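Local coordinates for protein Beta/alpha-amylase (Paenibacillus polymyxa, PDB 3VOC) that hydrolyses alpha-1,4-glucosidic bonds of starch, with its beta-amylase domain, the part described here, removing successive maltose units from the non-reducing ends of chains, at residues Ser97-Lys102 with Pro124-Thr129; Gln109-Asp112 with Tyr116-Ser119; Arg307-Phe312 with Asp343-Ile348; Ile348-Ala351 with Arg355-Gly358. All blocks are in the same frame, centred on the assembly; numbering follows the deposited sequence. Where two conformers were deposited one is given.

Contact 1 of 4, residues Ser97-Lys102 with Pro124-Thr129; sequences SWLSSK and PLWSGT
From 124-129, Trp126 alone makes the contact, reaching its indole across to Leu99 and to the backbone of Lys102. Just before it, Pro124 and Leu125 pack on Val252 of helix 240-268, which fixes the start of 124-129 against the body of the protein. At Trp126 the side chain leaves with CG anti to the backbone N (chi1 -178°), sending the ring out toward 97-102. Its six-membered half does the touching: CZ3 lies 4.1 Å from Leu99 CD2, a methyl that approaches obliquely, while the edge carbon CZ2 has Lys102 O near the ring plane, 3.6 Å away. A large flat side chain suits this place because it spans the gap between two backbones whose nearest CA atoms, those of Lys102 and Gly128, are 8.4 Å apart. Met108 of helix 105-108 packs on both Leu99 and Trp126. Gly128 follows, with its N 3.4 Å above the plane of the Trp126 ring, near the rim. A CB here would clash with CZ2 of that indole, so glycine lets the chain pass close over the ring. Thr129, within helix 127-144, donates its N to Trp126 O. On the other segment the turn is tied by its serines: Ser101 OG bonds in the carbonyl plane to a lone pair of Trp98 O (2.8 Å), which also accepts from Ser101 N. Gln132, a calcium ligand, is touched by Trp98, Leu99 and Trp126, and Trp98 NE1 bonds to the backbone O of the ligand Glu48, so this packing forms second-shell surroundings of the calcium site.

Contact 2 of 4, residues Gln109-Asp112 with Tyr116-Ser119; sequences QFKD and YANS
Phe110 and Asn118 form the hydrogen-bonded pair of a short antiparallel hairpin, and two nearly straight backbone bonds join them. Phe110 N donates to Asn118 O at 3.1 Å and Asn118 N returns the bond to Phe110 O at 2.8 Å (171° and 168° at hydrogen). Lys111 and Ala117 make the adjoining non-hydrogen-bonded pair, where the strands come close enough for Lys111 CA to lie 3.3 Å from Tyr116 O in a CA-H...O contact. The turn end is fastened twice: Asp112 N donates to Tyr116 O, and Tyr116 N reaches Asp112 OD1 (2.9 Å) from above the carboxylate plane. With chi1 at 77°, the carboxylate is folded back over its own backbone, and OD1 also takes Ser114 N, an Asx turn. An alanine here would probably leave the amides of Tyr116 and Ser114 without this acceptor and the connecting turn freer to move. The face that carries Lys111 and Ala117, with Gln109 beside it, is looser. Gln109 runs its extended chain alongside the partner strand, NE2 3.6 Å from Ser119 CB and OE1 3.9 Å from Ala117 CB, contacts of van der Waals kind that suit a long polar side chain partly open to solvent. Lys111, bent at chi3, brings only CE near the exposed Ala117, at 4.2 Å between CE and CB. The buried face of Phe110 and Asn118 packs on Pro167, and Asn118 also on Tyr170. Helix 105-108 leads straight into the hairpin, whose Lys111 bonds through its backbone to Tyr186, while Ser119 OG meets Lys82 NZ just ahead of strand 83-84.

Contact 3 of 4, residues Arg307-Phe312 with Asp343-Ile348; sequences RLIQKF and DTVSSI
Ile309 meets both Val345 and Ile348 chiefly through its CD1 methyl, which enters between the two residues of the neighbouring helix. It lies 3.7 Å from Ile348 CG2 and 4.0 Å from Val345 CG1, and it also rests against the backbone, 3.7 Å from Val345 O. The two isoleucine side chains cross at about a right angle, and the branch of Ile348 that does the touching is CG2; its closeness to Ile309 CB, 4.0 Å, shows that it packs against the stem as well as the tip. Ile309 gets its reach from an extended chain: chi2 at 162° carries CD1 well out toward helix 338-352. Branched aliphatic side chains suit this place, since they fill the space between helices with little freedom to turn. The helices are successive members of the outer layer of a (beta/alpha)8 barrel, and strand 318-321 runs between them in sequence. It also forms the floor of the contact, Leu319 touching both Ile309 and Val345, and Phe321 touching Val345. Farther out, helix 305-315 is tied to helix 240-268, where Arg307 makes a salt bridge with Glu254. Helix 338-352 is held on another side by Asp343, in a salt bridge with Lys375, and by Ser346, whose OG bonds to Tyr381 OH. Within that helix Ser347 OG folds back to Asp343 O at 3.0 Å, above the carbonyl plane, while Ser347 N comes to the same oxygen from the opposite face.

Contact 4 of 4, residues Ile348-Ala351 with Arg355-Gly358; sequences IANA and RLNG
Leu356 spreads its two methyls between Ala349 and Asn350 on the last turns of the preceding helix. With chi1 at -72°, CG stands anti to the carbonyl carbon, and chi2 at 156° then sends the branches to separate targets. CD2 meets Ala349 CB at 3.6 Å, a close apolar contact that the one-carbon side chain of Ala349 permits between helix and strand. CD1 instead lies 3.5 Å from Asn350 OD1, the two side chains crossing at about a right angle. Asn350 has chi1 at -76°, which swings its amide from the helix surface to the leucine; ND2 of this amide is held by Phe379 O, so the group is fixed while OD1 turns to the strand. Here a water lies between the segments, accepting from Leu356 N at 3.0 Å and lying 3.3 Å from Asn350 OD1, at most a weak bond. An asparagine thus serves at an exposed edge, and a leucine in the buried wall, where Leu319 and Tyr381 also pack on it. A glycine in place of Leu356 would probably open a gap beside Ala349 CB and leave the Asn350 amide without its apolar neighbour. Arg355, just before the strand, points away and is tied by salt bridges to Asp318 and Asp5. The whole is the return leg of a beta-alpha-beta unit, strand 318-321, helix 338-352 and strand 356-359, the repeating element of the TIM barrel; its last strand ends at Glu359, the probable proton acceptor.

In the fold
Contacts 1 and 2 come first along the chain, contact 2 nested in the loop that contact 1 closes; contacts 3 and 4 follow later, contact 4 beginning at Ile348, where contact 3 ends. The first pair lies in the long excursion between barrel strands 73-79 and 153-156, with centres 14 Å apart, and they touch where Pro124 CD meets Phe110 CZ at 3.8 Å. The second pair belongs to the barrel itself: centres 7 Å apart, they pack helix 338-352 against helix 305-315 and strand 356-359. Some 27 to 32 Å separates the centres of the two pairs. One chain thus combines the regular barrel with a long excursion whose helix 127-144 supplies Gln132 and Glu135 to the calcium site, alongside Glu48, Asp52 and Asn53.

Contact 1 of 4, residues Ser97-Lys102 with Pro124-Thr129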
loop_
_atom_site.group_PDB
_atom_site.type_symbol
_atom_site.label_atom_id
_atom_site.label_comp_id
_atom_site.label_asym_id
_atom_site.label_seq_id
_atom_site.Cartn_x
_atom_site.Cartn_y
_atom_site.Cartn_z
ATOM N N SER A 97 12.966 16.400 1.824
ATOM C CA SER A 97 14.245 16.303 2.522
ATOM C C SER A 97 14.289 17.019 3.868
ATOM O O SER A 97 15.062 16.612 4.748
ATOM C CB SER A 97 15.386 16.774 1.622
ATOM O OG SER A 97 15.205 18.147 1.304
ATOM N N TRP A 98 13.475 18.069 4.038
ATOM C CA TRP A 98 13.437 18.847 5.289
ATOM C C TRP A 98 12.863 18.052 6.468
ATOM O O TRP A 98 13.037 18.442 7.641
ATOM C CB TRP A 98 12.662 20.161 5.097
ATOM C CG TRP A 98 11.331 19.947 4.435
ATOM C CD1 TRP A 98 11.040 20.105 3.110
ATOM C CD2 TRP A 98 10.134 19.498 5.060
ATOM N NE1 TRP A 98 9.716 19.798 2.872
ATOM C CE2 TRP A 98 9.140 19.420 4.057
ATOM C CE3 TRP A 98 9.790 19.180 6.378
ATOM C CZ2 TRP A 98 7.835 19.012 4.330
ATOM C CZ3 TRP A 98 8.487 18.769 6.646
ATOM C CH2 TRP A 98 7.529 18.689 5.625
ATOM N N LEU A 99 12.168 16.947 6.175
ATOM C CA LEU A 99 11.593 16.107 7.239
ATOM C C LEU A 99 12.646 15.656 8.249
ATOM O O LEU A 99 12.367 15.565 9.443
ATOM C CB LEU A 99 10.850 14.888 6.666
ATOM C CG LEU A 99 9.443 15.163 6.115
ATOM C CD1 LEU A 99 9.001 14.061 5.147
ATOM C CD2 LEU A 99 8.411 15.310 7.254
ATOM N N SER A 100 13.853 15.409 7.751
ATOM C CA SER A 100 14.985 14.948 8.557
ATOM C C SER A 100 15.350 15.927 9.667
ATOM O O SER A 100 15.960 15.543 10.664
ATOM C CB SER A 100 16.202 14.721 7.653
ATOM O OG SER A 100 16.657 15.964 7.115
ATOM N N SER A 101 14.995 17.195 9.485
ATOM C CA SER A 101 15.324 18.216 10.464
ATOM C C SER A 101 14.162 18.455 11.444
ATOM O O SER A 101 14.250 19.315 12.319
ATOM C CB SER A 101 15.765 19.508 9.762
ATOM O OG SER A 101 14.661 20.168 9.176
ATOM N N LYS A 102 13.091 17.662 11.319
ATOM C CA LYS A 102 11.877 17.858 12.133
ATOM C C LYS A 102 11.642 16.815 13.243
ATOM O O LYS A 102 10.782 17.004 14.103
ATOM C CB LYS A 102 10.634 17.957 11.227
ATOM C CG LYS A 102 10.625 19.177 10.308
ATOM C CD LYS A 102 10.489 20.482 11.089
ATOM C CE LYS A 102 10.148 21.666 10.187
ATOM N NZ LYS A 102 11.377 22.333 9.638
ATOM N N PRO A 124 4.657 5.151 11.421
ATOM C CA PRO A 124 3.438 5.509 12.154
ATOM C C PRO A 124 3.733 5.890 13.599
ATOM O O PRO A 124 2.928 6.564 14.233
ATOM C CB PRO A 124 2.625 4.220 12.144
ATOM C CG PRO A 124 3.106 3.459 10.988
ATOM C CD PRO A 124 4.584 3.787 10.877
ATOM N N LEU A 125 4.884 5.464 14.106
ATOM C CA LEU A 125 5.243 5.755 15.493
ATOM C C LEU A 125 5.710 7.183 15.726
ATOM O O LEU A 125 5.812 7.608 16.874
ATOM C CB LEU A 125 6.315 4.781 15.998
ATOM C CG LEU A 125 5.949 3.292 15.933
ATOM C CD1 LEU A 125 7.164 2.478 16.358
ATOM C CD2 LEU A 125 4.732 2.950 16.775
ATOM N N TRP A 126 6.036 7.915 14.664
ATOM C CA TRP A 126 6.463 9.305 14.843
ATOM C C TRP A 126 5.257 10.174 15.158
ATOM O O TRP A 126 4.239 10.129 14.455
ATOM C CB TRP A 126 7.217 9.841 13.621
ATOM C CG TRP A 126 7.704 11.246 13.801
ATOM C CD1 TRP A 126 8.311 11.777 14.922
ATOM C CD2 TRP A 126 7.653 12.305 12.839
ATOM N NE1 TRP A 126 8.619 13.100 14.712
ATOM C CE2 TRP A 126 8.239 13.448 13.440
ATOM C CE3 TRP A 126 7.185 12.396 11.520
ATOM C CZ2 TRP A 126 8.349 14.672 12.773
ATOM C CZ3 TRP A 126 7.298 13.618 10.851
ATOM C CH2 TRP A 126 7.874 14.740 11.482
ATOM N N SER A 127 5.369 10.948 16.232
ATOM C CA SER A 127 4.313 11.881 16.632
ATOM C C SER A 127 3.897 12.812 15.494
ATOM O O SER A 127 2.739 13.239 15.423
ATOM C CB SER A 127 4.755 12.704 17.859
ATOM O OG SER A 127 5.981 13.403 17.612
ATOM N N GLY A 128 4.826 13.120 14.598
ATOM C CA GLY A 128 4.561 14.082 13.533
ATOM C C GLY A 128 3.969 13.550 12.235
ATOM O O GLY A 128 3.593 14.339 11.362
ATOM N N THR A 129 3.886 12.223 12.088
ATOM C CA THR A 129 3.394 11.631 10.838
ATOM C C THR A 129 1.945 12.050 10.539
ATOM O O THR A 129 1.659 12.564 9.457
ATOM C CB THR A 129 3.533 10.094 10.838
ATOM O OG1 THR A 129 4.920 9.745 10.953
ATOM C CG2 THR A 129 2.964 9.493 9.521
#

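Contact 2 of 4, residues Gln109-Asp112 with Tyr116-Ser119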
loop_
_atom_site.group_PDB
_atom_site.type_symbol
_atom_site.label_atom_id
_atom_site.label_comp_id
_atom_site.label_asym_id
_atom_site.label_seq_id
_atom_site.Cartn_x
_atom_site.Cartn_y
_atom_site.Cartn_z
ATOM N N GLN A 109 11.965 6.478 11.237
ATOM C CA GLN A 109 12.294 5.429 10.297
ATOM C C GLN A 109 11.948 4.037 10.788
ATOM O O GLN A 109 11.351 3.873 11.865
ATOM C CB GLN A 109 13.771 5.539 9.897
ATOM C CG GLN A 109 14.081 6.861 9.156
ATOM C CD GLN A 109 15.546 7.015 8.805
ATOM O OE1 GLN A 109 16.408 6.323 9.358
ATOM N NE2 GLN A 109 15.837 7.936 7.878
ATOM N N PHE A 110 12.327 3.051 9.979
ATOM C CA PHE A 110 12.187 1.636 10.313
ATOM C C PHE A 110 13.572 1.036 10.358
ATOM O O PHE A 110 14.442 1.428 9.593
ATOM C CB PHE A 110 11.370 0.907 9.247
ATOM C CG PHE A 110 9.956 1.426 9.085
ATOM C CD1 PHE A 110 8.910 0.882 9.830
ATOM C CD2 PHE A 110 9.670 2.430 8.155
ATOM C CE1 PHE A 110 7.597 1.352 9.671
ATOM C CE2 PHE A 110 8.363 2.907 7.979
ATOM C CZ PHE A 110 7.321 2.357 8.734
ATOM N N LYS A 111 13.788 0.087 11.260
ATOM C CA LYS A 111 15.042 -0.634 11.286
ATOM C C LYS A 111 14.729 -2.125 11.329
ATOM O O LYS A 111 13.822 -2.554 12.039
ATOM C CB LYS A 111 15.858 -0.171 12.498
ATOM C CG LYS A 111 17.281 -0.662 12.562
ATOM C CD LYS A 111 18.143 0.209 13.502
ATOM C CE LYS A 111 18.510 1.554 12.877
ATOM N NZ LYS A 111 19.641 2.233 13.586
ATOM N N ASP A 112 15.465 -2.901 10.548
ATOM C CA ASP A 112 15.215 -4.329 10.458
ATOM C C ASP A 112 15.997 -5.174 11.464
ATOM O O ASP A 112 16.717 -4.639 12.295
ATOM C CB ASP A 112 15.376 -4.834 9.011
ATOM C CG ASP A 112 16.829 -4.999 8.559
ATOM O OD1 ASP A 112 17.782 -4.913 9.361
ATOM O OD2 ASP A 112 17.007 -5.259 7.356
ATOM N N TYR A 116 19.465 -2.586 9.577
ATOM C CA TYR A 116 19.333 -1.754 8.379
ATOM C C TYR A 116 18.180 -0.754 8.498
ATOM O O TYR A 116 17.039 -1.148 8.762
ATOM C CB TYR A 116 19.182 -2.602 7.109
ATOM C CG TYR A 116 19.168 -1.756 5.850
ATOM C CD1 TYR A 116 20.352 -1.443 5.180
ATOM C CD2 TYR A 116 17.965 -1.245 5.351
ATOM C CE1 TYR A 116 20.335 -0.648 4.025
ATOM C CE2 TYR A 116 17.932 -0.461 4.217
ATOM C CZ TYR A 116 19.120 -0.163 3.557
ATOM O OH TYR A 116 19.065 0.630 2.442
ATOM N N ALA A 117 18.487 0.531 8.284
ATOM C CA ALA A 117 17.499 1.612 8.424
ATOM C C ALA A 117 16.818 1.891 7.085
ATOM O O ALA A 117 17.496 2.054 6.056
ATOM C CB ALA A 117 18.153 2.884 8.961
ATOM N N ASN A 118 15.494 1.955 7.100
ATOM C CA ASN A 118 14.702 2.160 5.880
ATOM C C ASN A 118 13.866 3.434 6.032
ATOM O O ASN A 118 13.297 3.680 7.093
ATOM C CB ASN A 118 13.861 0.895 5.586
ATOM C CG ASN A 118 12.894 1.060 4.396
ATOM O OD1 ASN A 118 11.983 1.883 4.441
ATOM N ND2 ASN A 118 13.066 0.230 3.355
ATOM N N SER A 119 13.840 4.269 4.992
ATOM C CA SER A 119 13.091 5.535 5.029
ATOM C C SER A 119 12.110 5.639 3.853
ATOM O O SER A 119 11.889 6.717 3.323
ATOM C CB SER A 119 14.070 6.714 5.013
ATOM O OG SER A 119 14.816 6.679 3.806
#

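Contact 3 of 4, residues Arg307-Phe312 with Asp343-Ile348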
loop_
_atom_site.group_PDB
_atom_site.type_symbol
_atom_site.label_atom_id
_atom_site.label_comp_id
_atom_site.label_asym_id
_atom_site.label_seq_id
_atom_site.Cartn_x
_atom_site.Cartn_y
_atom_site.Cartn_z
ATOM N N ARG A 307 -8.988 -9.097 11.160
ATOM C CA ARG A 307 -8.887 -7.903 11.974
ATOM C C ARG A 307 -8.425 -6.710 11.153
ATOM O O ARG A 307 -8.895 -5.604 11.363
ATOM C CB ARG A 307 -7.909 -8.121 13.118
ATOM C CG ARG A 307 -8.132 -7.174 14.278
ATOM C CD ARG A 307 -7.157 -7.514 15.386
ATOM N NE ARG A 307 -5.890 -6.807 15.205
ATOM C CZ ARG A 307 -4.762 -7.124 15.828
ATOM N NH1 ARG A 307 -4.719 -8.179 16.632
ATOM N NH2 ARG A 307 -3.670 -6.388 15.641
ATOM N N LEU A 308 -7.474 -6.934 10.253
ATOM C CA LEU A 308 -6.937 -5.839 9.448
ATOM C C LEU A 308 -8.034 -5.267 8.558
ATOM O O LEU A 308 -8.172 -4.040 8.432
ATOM C CB LEU A 308 -5.766 -6.331 8.590
ATOM C CG LEU A 308 -5.060 -5.269 7.722
ATOM C CD1 LEU A 308 -4.440 -4.154 8.573
ATOM C CD2 LEU A 308 -3.981 -5.919 6.897
ATOM N N ILE A 309 -8.820 -6.151 7.950
ATOM C CA ILE A 309 -9.865 -5.715 7.010
ATOM C C ILE A 309 -11.012 -5.072 7.779
ATOM O O ILE A 309 -11.620 -4.118 7.303
ATOM C CB ILE A 309 -10.278 -6.858 6.030
ATOM C CG1 ILE A 309 -9.086 -7.186 5.104
ATOM C CG2 ILE A 309 -11.448 -6.439 5.133
ATOM C CD1 ILE A 309 -9.200 -8.561 4.388
ATOM N N GLN A 310 -11.270 -5.566 8.994
ATOM C CA GLN A 310 -12.195 -4.882 9.910
ATOM C C GLN A 310 -11.819 -3.409 10.151
ATOM O O GLN A 310 -12.710 -2.551 10.266
ATOM C CB GLN A 310 -12.315 -5.618 11.251
ATOM C CG GLN A 310 -13.360 -4.980 12.214
ATOM C CD GLN A 310 -14.766 -4.936 11.642
ATOM O OE1 GLN A 310 -15.465 -3.901 11.722
ATOM N NE2 GLN A 310 -15.194 -6.051 11.053
ATOM N N LYS A 311 -10.517 -3.122 10.231
ATOM C CA LYS A 311 -10.062 -1.746 10.423
ATOM C C LYS A 311 -10.376 -0.869 9.208
ATOM O O LYS A 311 -10.692 0.310 9.371
ATOM C CB LYS A 311 -8.569 -1.694 10.786
ATOM C CG LYS A 311 -8.077 -0.331 11.245
ATOM C CD LYS A 311 -8.519 -0.010 12.681
ATOM C CE LYS A 311 -8.001 1.345 13.131
ATOM N NZ LYS A 311 -8.811 1.832 14.294
ATOM N N PHE A 312 -10.299 -1.441 7.999
ATOM C CA PHE A 312 -10.753 -0.727 6.798
ATOM C C PHE A 312 -12.228 -0.340 6.930
ATOM O O PHE A 312 -12.600 0.807 6.690
ATOM C CB PHE A 312 -10.534 -1.562 5.522
ATOM C CG PHE A 312 -9.161 -1.418 4.945
ATOM C CD1 PHE A 312 -8.080 -2.076 5.536
ATOM C CD2 PHE A 312 -8.941 -0.615 3.825
ATOM C CE1 PHE A 312 -6.794 -1.944 5.025
ATOM C CE2 PHE A 312 -7.645 -0.475 3.288
ATOM C CZ PHE A 312 -6.568 -1.150 3.894
ATOM N N ASP A 343 -8.243 -14.731 -3.193
ATOM C CA ASP A 343 -9.518 -15.313 -2.731
ATOM C C ASP A 343 -9.732 -15.065 -1.238
ATOM O O ASP A 343 -10.809 -14.647 -0.835
ATOM C CB ASP A 343 -9.601 -16.814 -3.005
ATOM C CG ASP A 343 -9.646 -17.147 -4.486
ATOM O OD1 ASP A 343 -9.729 -16.220 -5.321
ATOM O OD2 ASP A 343 -9.586 -18.358 -4.814
ATOM N N THR A 344 -8.692 -15.307 -0.440
ATOM C CA THR A 344 -8.760 -15.106 1.012
ATOM C C THR A 344 -9.143 -13.673 1.364
ATOM O O THR A 344 -10.145 -13.446 2.043
ATOM C CB THR A 344 -7.428 -15.488 1.693
ATOM O OG1 THR A 344 -7.187 -16.886 1.483
ATOM C CG2 THR A 344 -7.499 -15.213 3.216
ATOM N N VAL A 345 -8.365 -12.712 0.881
ATOM C CA VAL A 345 -8.572 -11.302 1.207
ATOM C C VAL A 345 -9.921 -10.839 0.679
ATOM O O VAL A 345 -10.707 -10.192 1.403
ATOM C CB VAL A 345 -7.420 -10.420 0.650
ATOM C CG1 VAL A 345 -7.795 -8.927 0.672
ATOM C CG2 VAL A 345 -6.125 -10.679 1.423
ATOM N N SER A 346 -10.205 -11.204 -0.567
ATOM C CA SER A 346 -11.473 -10.819 -1.206
ATOM C C SER A 346 -12.704 -11.368 -0.479
ATOM O O SER A 346 -13.672 -10.632 -0.274
ATOM C CB SER A 346 -11.495 -11.226 -2.691
ATOM O OG SER A 346 -10.460 -10.582 -3.429
ATOM N N SER A 347 -12.669 -12.646 -0.106
ATOM C CA SER A 347 -13.772 -13.281 0.652
ATOM C C SER A 347 -14.028 -12.590 1.990
ATOM O O SER A 347 -15.180 -12.369 2.378
ATOM C CB SER A 347 -13.465 -14.753 0.937
ATOM O OG SER A 347 -13.623 -15.537 -0.232
ATOM N N ILE A 348 -12.951 -12.273 2.699
ATOM C CA ILE A 348 -13.076 -11.570 3.976
ATOM C C ILE A 348 -13.682 -10.183 3.780
ATOM O O ILE A 348 -14.644 -9.821 4.469
ATOM C CB ILE A 348 -11.738 -11.490 4.715
ATOM C CG1 ILE A 348 -11.248 -12.908 5.049
ATOM C CG2 ILE A 348 -11.862 -10.578 5.981
ATOM C CD1 ILE A 348 -9.802 -12.987 5.533
#

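Contact 4 of 4, residues Ile348-Ala351 with Arg355-Gly358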
loop_
_atom_site.group_PDB
_atom_site.type_symbol
_atom_site.label_atom_id
_atom_site.label_comp_id
_atom_site.label_asym_id
_atom_site.label_seq_id
_atom_site.Cartn_x
_atom_site.Cartn_y
_atom_site.Cartn_z
ATOM N N ILE A 348 -12.951 -12.273 2.699
ATOM C CA ILE A 348 -13.076 -11.570 3.976
ATOM C C ILE A 348 -13.682 -10.183 3.780
ATOM O O ILE A 348 -14.644 -9.821 4.469
ATOM C CB ILE A 348 -11.738 -11.490 4.715
ATOM C CG1 ILE A 348 -11.248 -12.908 5.049
ATOM C CG2 ILE A 348 -11.862 -10.578 5.981
ATOM C CD1 ILE A 348 -9.802 -12.987 5.533
ATOM N N ALA A 349 -13.125 -9.409 2.850
ATOM C CA ALA A 349 -13.684 -8.093 2.539
ATOM C C ALA A 349 -15.183 -8.162 2.197
ATOM O O ALA A 349 -15.981 -7.380 2.725
ATOM C CB ALA A 349 -12.899 -7.441 1.413
ATOM N N ASN A 350 -15.574 -9.097 1.328
ATOM C CA ASN A 350 -17.006 -9.215 0.974
ATOM C C ASN A 350 -17.879 -9.627 2.144
ATOM O O ASN A 350 -18.979 -9.107 2.300
ATOM C CB ASN A 350 -17.242 -10.166 -0.204
ATOM C CG ASN A 350 -16.863 -9.538 -1.530
ATOM O OD1 ASN A 350 -16.835 -8.313 -1.663
ATOM N ND2 ASN A 350 -16.560 -10.373 -2.512
ATOM N N ALA A 351 -17.378 -10.550 2.964
ATOM C CA ALA A 351 -18.089 -10.978 4.182
ATOM C C ALA A 351 -18.378 -9.786 5.092
ATOM O O ALA A 351 -19.407 -9.752 5.774
ATOM C CB ALA A 351 -17.282 -12.020 4.936
ATOM N N ARG A 355 -15.786 -2.568 0.366
ATOM C CA ARG A 355 -15.703 -2.450 -1.094
ATOM C C ARG A 355 -14.301 -2.799 -1.594
ATOM O O ARG A 355 -13.309 -2.260 -1.089
ATOM C CB ARG A 355 -16.059 -1.038 -1.537
ATOM C CG ARG A 355 -17.544 -0.642 -1.291
ATOM C CD ARG A 355 -17.748 0.852 -1.452
ATOM N NE ARG A 355 -17.255 1.336 -2.746
ATOM C CZ ARG A 355 -17.985 1.396 -3.860
ATOM N NH1 ARG A 355 -19.256 1.004 -3.866
ATOM N NH2 ARG A 355 -17.447 1.859 -4.978
ATOM N N LEU A 356 -14.237 -3.683 -2.590
ATOM C CA LEU A 356 -12.973 -4.102 -3.194
ATOM C C LEU A 356 -12.644 -3.411 -4.516
ATOM O O LEU A 356 -13.492 -3.283 -5.410
ATOM C CB LEU A 356 -12.970 -5.603 -3.442
ATOM C CG LEU A 356 -12.865 -6.515 -2.237
ATOM C CD1 LEU A 356 -13.462 -7.852 -2.605
ATOM C CD2 LEU A 356 -11.397 -6.675 -1.755
ATOM N N ASN A 357 -11.384 -3.001 -4.621
ATOM C CA ASN A 357 -10.783 -2.569 -5.888
ATOM C C ASN A 357 -9.523 -3.393 -6.133
ATOM O O ASN A 357 -8.867 -3.824 -5.183
ATOM C CB ASN A 357 -10.444 -1.074 -5.838
ATOM C CG ASN A 357 -11.683 -0.199 -5.638
ATOM O OD1 ASN A 357 -11.884 0.376 -4.565
ATOM N ND2 ASN A 357 -12.519 -0.100 -6.673
ATOM N N GLY A 358 -9.179 -3.606 -7.398
ATOM C CA GLY A 358 -8.116 -4.546 -7.755
ATOM C C GLY A 358 -7.037 -3.961 -8.645
ATOM O O GLY A 358 -7.250 -2.941 -9.310
HETATM O O HOH W 1 -16.428 -5.538 -3.446
#